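Local coordinates for ricin B-related lectin (PDB 5MUA), which binds galactose through a ricin-type beta-trefoil lectin domain and carries a papain-like protease domain that binds calcium and the inhibitor E-64, at residues A41-P44 / L45-W49. Sequence-based numbering, arbitrary orientation.
Sequences AVDP and LNNLW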
ATOM      1  N   ALA B  41     -20.268  10.433  23.512  1.00 18.18           N
ATOM      2  CA  ALA B  41     -19.695   9.197  24.094  1.00 18.84           C
ATOM      3  C   ALA B  41     -19.397   8.194  23.002  1.00 18.18           C
ATOM      4  O   ALA B  41     -18.686   7.272  23.271  1.00 17.97           O
ATOM      5  CB  ALA B  41     -20.569   8.524  25.137  1.00 19.32           C
ATOM      6  N   VAL B  42     -19.886   8.382  21.772  1.00 16.91           N
ATOM      7  CA  VAL B  42     -19.560   7.424  20.695  1.00 17.35           C
ATOM      8  C   VAL B  42     -19.069   8.239  19.506  1.00 16.85           C
ATOM      9  O   VAL B  42     -19.197   9.473  19.507  1.00 15.61           O
ATOM     10  CB  VAL B  42     -20.749   6.513  20.306  1.00 20.02           C
ATOM     11  CG1 VAL B  42     -21.055   5.515  21.452  1.00 21.20           C
ATOM     12  CG2 VAL B  42     -22.012   7.326  19.901  1.00 19.66           C
ATOM     13  N   ASP B  43     -18.434   7.569  18.543  1.00 14.37           N
ATOM     14  CA  ASP B  43     -17.729   8.311  17.477  1.00 14.75           C
ATOM     15  C   ASP B  43     -18.072   7.808  16.094  1.00 15.15           C
ATOM     16  O   ASP B  43     -17.136   7.514  15.309  1.00 14.15           O
ATOM     17  CB  ASP B  43     -16.205   8.324  17.730  1.00 15.98           C
ATOM     18  CG  ASP B  43     -15.491   9.400  16.970  1.00 16.76           C
ATOM     19  OD1 ASP B  43     -16.145  10.442  16.611  1.00 16.52           O
ATOM     20  OD2 ASP B  43     -14.262   9.227  16.746  1.00 15.41           O
ATOM     21  N   PRO B  44     -19.365   7.670  15.778  1.00 14.18           N
ATOM     22  CA  PRO B  44     -19.744   7.082  14.462  1.00 14.87           C
ATOM     23  C   PRO B  44     -19.296   8.040  13.345  1.00 14.49           C
ATOM     24  O   PRO B  44     -19.325   9.250  13.503  1.00 13.65           O
ATOM     25  CB  PRO B  44     -21.272   6.976  14.530  1.00 14.34           C
ATOM     26  CG  PRO B  44     -21.610   8.037  15.463  1.00 14.81           C
ATOM     27  CD  PRO B  44     -20.565   8.126  16.503  1.00 14.55           C
ATOM     28  N   LEU B  45     -18.846   7.477  12.236  1.00 13.42           N
ATOM     29  CA  LEU B  45     -18.187   8.274  11.223  1.00 13.13           C
ATOM     30  C   LEU B  45     -19.120   9.379  10.631  1.00 12.96           C
ATOM     31  O   LEU B  45     -18.633  10.340  10.093  1.00 13.18           O
ATOM     32  CB  LEU B  45     -17.671   7.368  10.093  1.00 13.59           C
ATOM     33  CG  LEU B  45     -16.654   6.296  10.447  1.00 12.67           C
ATOM     34  CD1 LEU B  45     -16.263   5.461   9.225  1.00 12.55           C
ATOM     35  CD2 LEU B  45     -15.435   7.053  10.919  1.00 12.44           C
ATOM     36  N   ASN B  46     -20.442   9.162  10.703  1.00 13.35           N
ATOM     37  CA  ASN B  46     -21.427  10.123  10.257  1.00 13.37           C
ATOM     38  C   ASN B  46     -21.577  11.356  11.156  1.00 11.98           C
ATOM     39  O   ASN B  46     -22.469  12.192  10.901  1.00 12.78           O
ATOM     40  CB  ASN B  46     -22.770   9.439   9.934  1.00 14.25           C
ATOM     41  CG  ASN B  46     -23.356   8.748  11.128  1.00 15.97           C
ATOM     42  OD1 ASN B  46     -23.005   8.993  12.271  1.00 18.09           O
ATOM     43  ND2 ASN B  46     -24.244   7.820  10.853  1.00 19.93           N
ATOM     44  N   ASN B  47     -20.716  11.486  12.155  1.00 11.72           N
ATOM     45  CA  ASN B  47     -20.569  12.754  12.890  1.00 12.21           C
ATOM     46  C   ASN B  47     -19.551  13.708  12.291  1.00 11.77           C
ATOM     47  O   ASN B  47     -19.258  14.765  12.869  1.00 12.70           O
ATOM     48  CB  ASN B  47     -20.345  12.521  14.375  1.00 11.64           C
ATOM     49  CG  ASN B  47     -18.962  11.952  14.674  1.00 12.39           C
ATOM     50  OD1 ASN B  47     -18.082  11.926  13.759  1.00 12.47           O
ATOM     51  ND2 ASN B  47     -18.757  11.493  15.944  1.00 12.82           N
ATOM     52  N   LEU B  48     -18.952  13.333  11.166  1.00 11.28           N
ATOM     53  CA  LEU B  48     -17.882  14.129  10.595  1.00 11.13           C
ATOM     54  C   LEU B  48     -18.406  15.003   9.497  1.00 11.21           C
ATOM     55  O   LEU B  48     -19.030  14.512   8.574  1.00 11.63           O
ATOM     56  CB  LEU B  48     -16.789  13.228  10.044  1.00 11.49           C
ATOM     57  CG  LEU B  48     -16.149  12.332  11.119  1.00 12.39           C
ATOM     58  CD1 LEU B  48     -15.338  11.199  10.462  1.00 12.66           C
ATOM     59  CD2 LEU B  48     -15.260  13.159  12.074  1.00 13.32           C
ATOM     60  N   TRP B  49     -18.060  16.292   9.553  1.00 11.04           N
ATOM     61  CA  TRP B  49     -18.555  17.249   8.567  1.00 10.77           C
ATOM     62  C   TRP B  49     -17.436  17.934   7.810  1.00 11.13           C
ATOM     63  O   TRP B  49     -16.526  18.566   8.406  1.00 12.04           O
ATOM     64  CB  TRP B  49     -19.440  18.303   9.237  1.00 10.18           C
ATOM     65  CG  TRP B  49     -20.626  17.663   9.885  1.00 10.69           C
ATOM     66  CD1 TRP B  49     -20.713  17.260  11.193  1.00 10.96           C
ATOM     67  CD2 TRP B  49     -21.877  17.231   9.270  1.00 10.61           C
ATOM     68  NE1 TRP B  49     -21.911  16.689  11.423  1.00 10.01           N
ATOM     69  CE2 TRP B  49     -22.655  16.658  10.284  1.00 10.43           C
ATOM     70  CE3 TRP B  49     -22.422  17.338   7.987  1.00 10.53           C
ATOM     71  CZ2 TRP B  49     -23.958  16.148  10.057  1.00 11.05           C
ATOM     72  CZ3 TRP B  49     -23.725  16.845   7.741  1.00 10.88           C
ATOM     73  CH2 TRP B  49     -24.478  16.252   8.787  1.00 11.25           C
TER
HETATM   74  O   HOH W   1     -21.084  11.414  17.982  1.00 13.23           O
HETATM   75  O   HOH W   2     -16.263   9.799  13.499  1.00 10.13           O
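Where Pro44 leads into the short 3-10 segment 45-47, the backbone N of Asn47 donates to Pro44 O at 3.0 Å, a bond from residue i+3 to i that closes the first turn; a second such bond, from Leu48 N to Leu45 O, carries the winding on. Side-chain amides can tie a turn back to the chain that enters it, and Asn47 is a clear case. Its CG sits between the backbone N and the carbonyl carbon (chi1 71°), which turns the amide back towards Asp43. There Asn47 ND2 meets Asp43 OD1 at 2.9 Å in an almost straight bond (N-H...O 177°), with the oxygen lying in the amide plane and offering its anti lone pair; carboxylate and amide planes are turned 44° apart. Asn47 ND2 also donates to a water 3.1 Å away that in turn donates to Val42 O. A second water donates to Asn47 OD1, at 2.8 Å, and to Asp43 O. Asn46 OD1 rests against the pyrrolidine ring of Pro44, 3.5 Å from Pro44 CB. Asp43 OD1 is also hydrogen-bonded to Tyr10 OH, linking the turn to strand 7-13 of the trefoil. Within the ricin-type lectin domain, this turn joins strands 35-39 and 49-53 away from the galactose site. Contacts at both ends probably fix the amide's flip and rotation, while two donors on one oxygen are consistent with Asp43 being ionised.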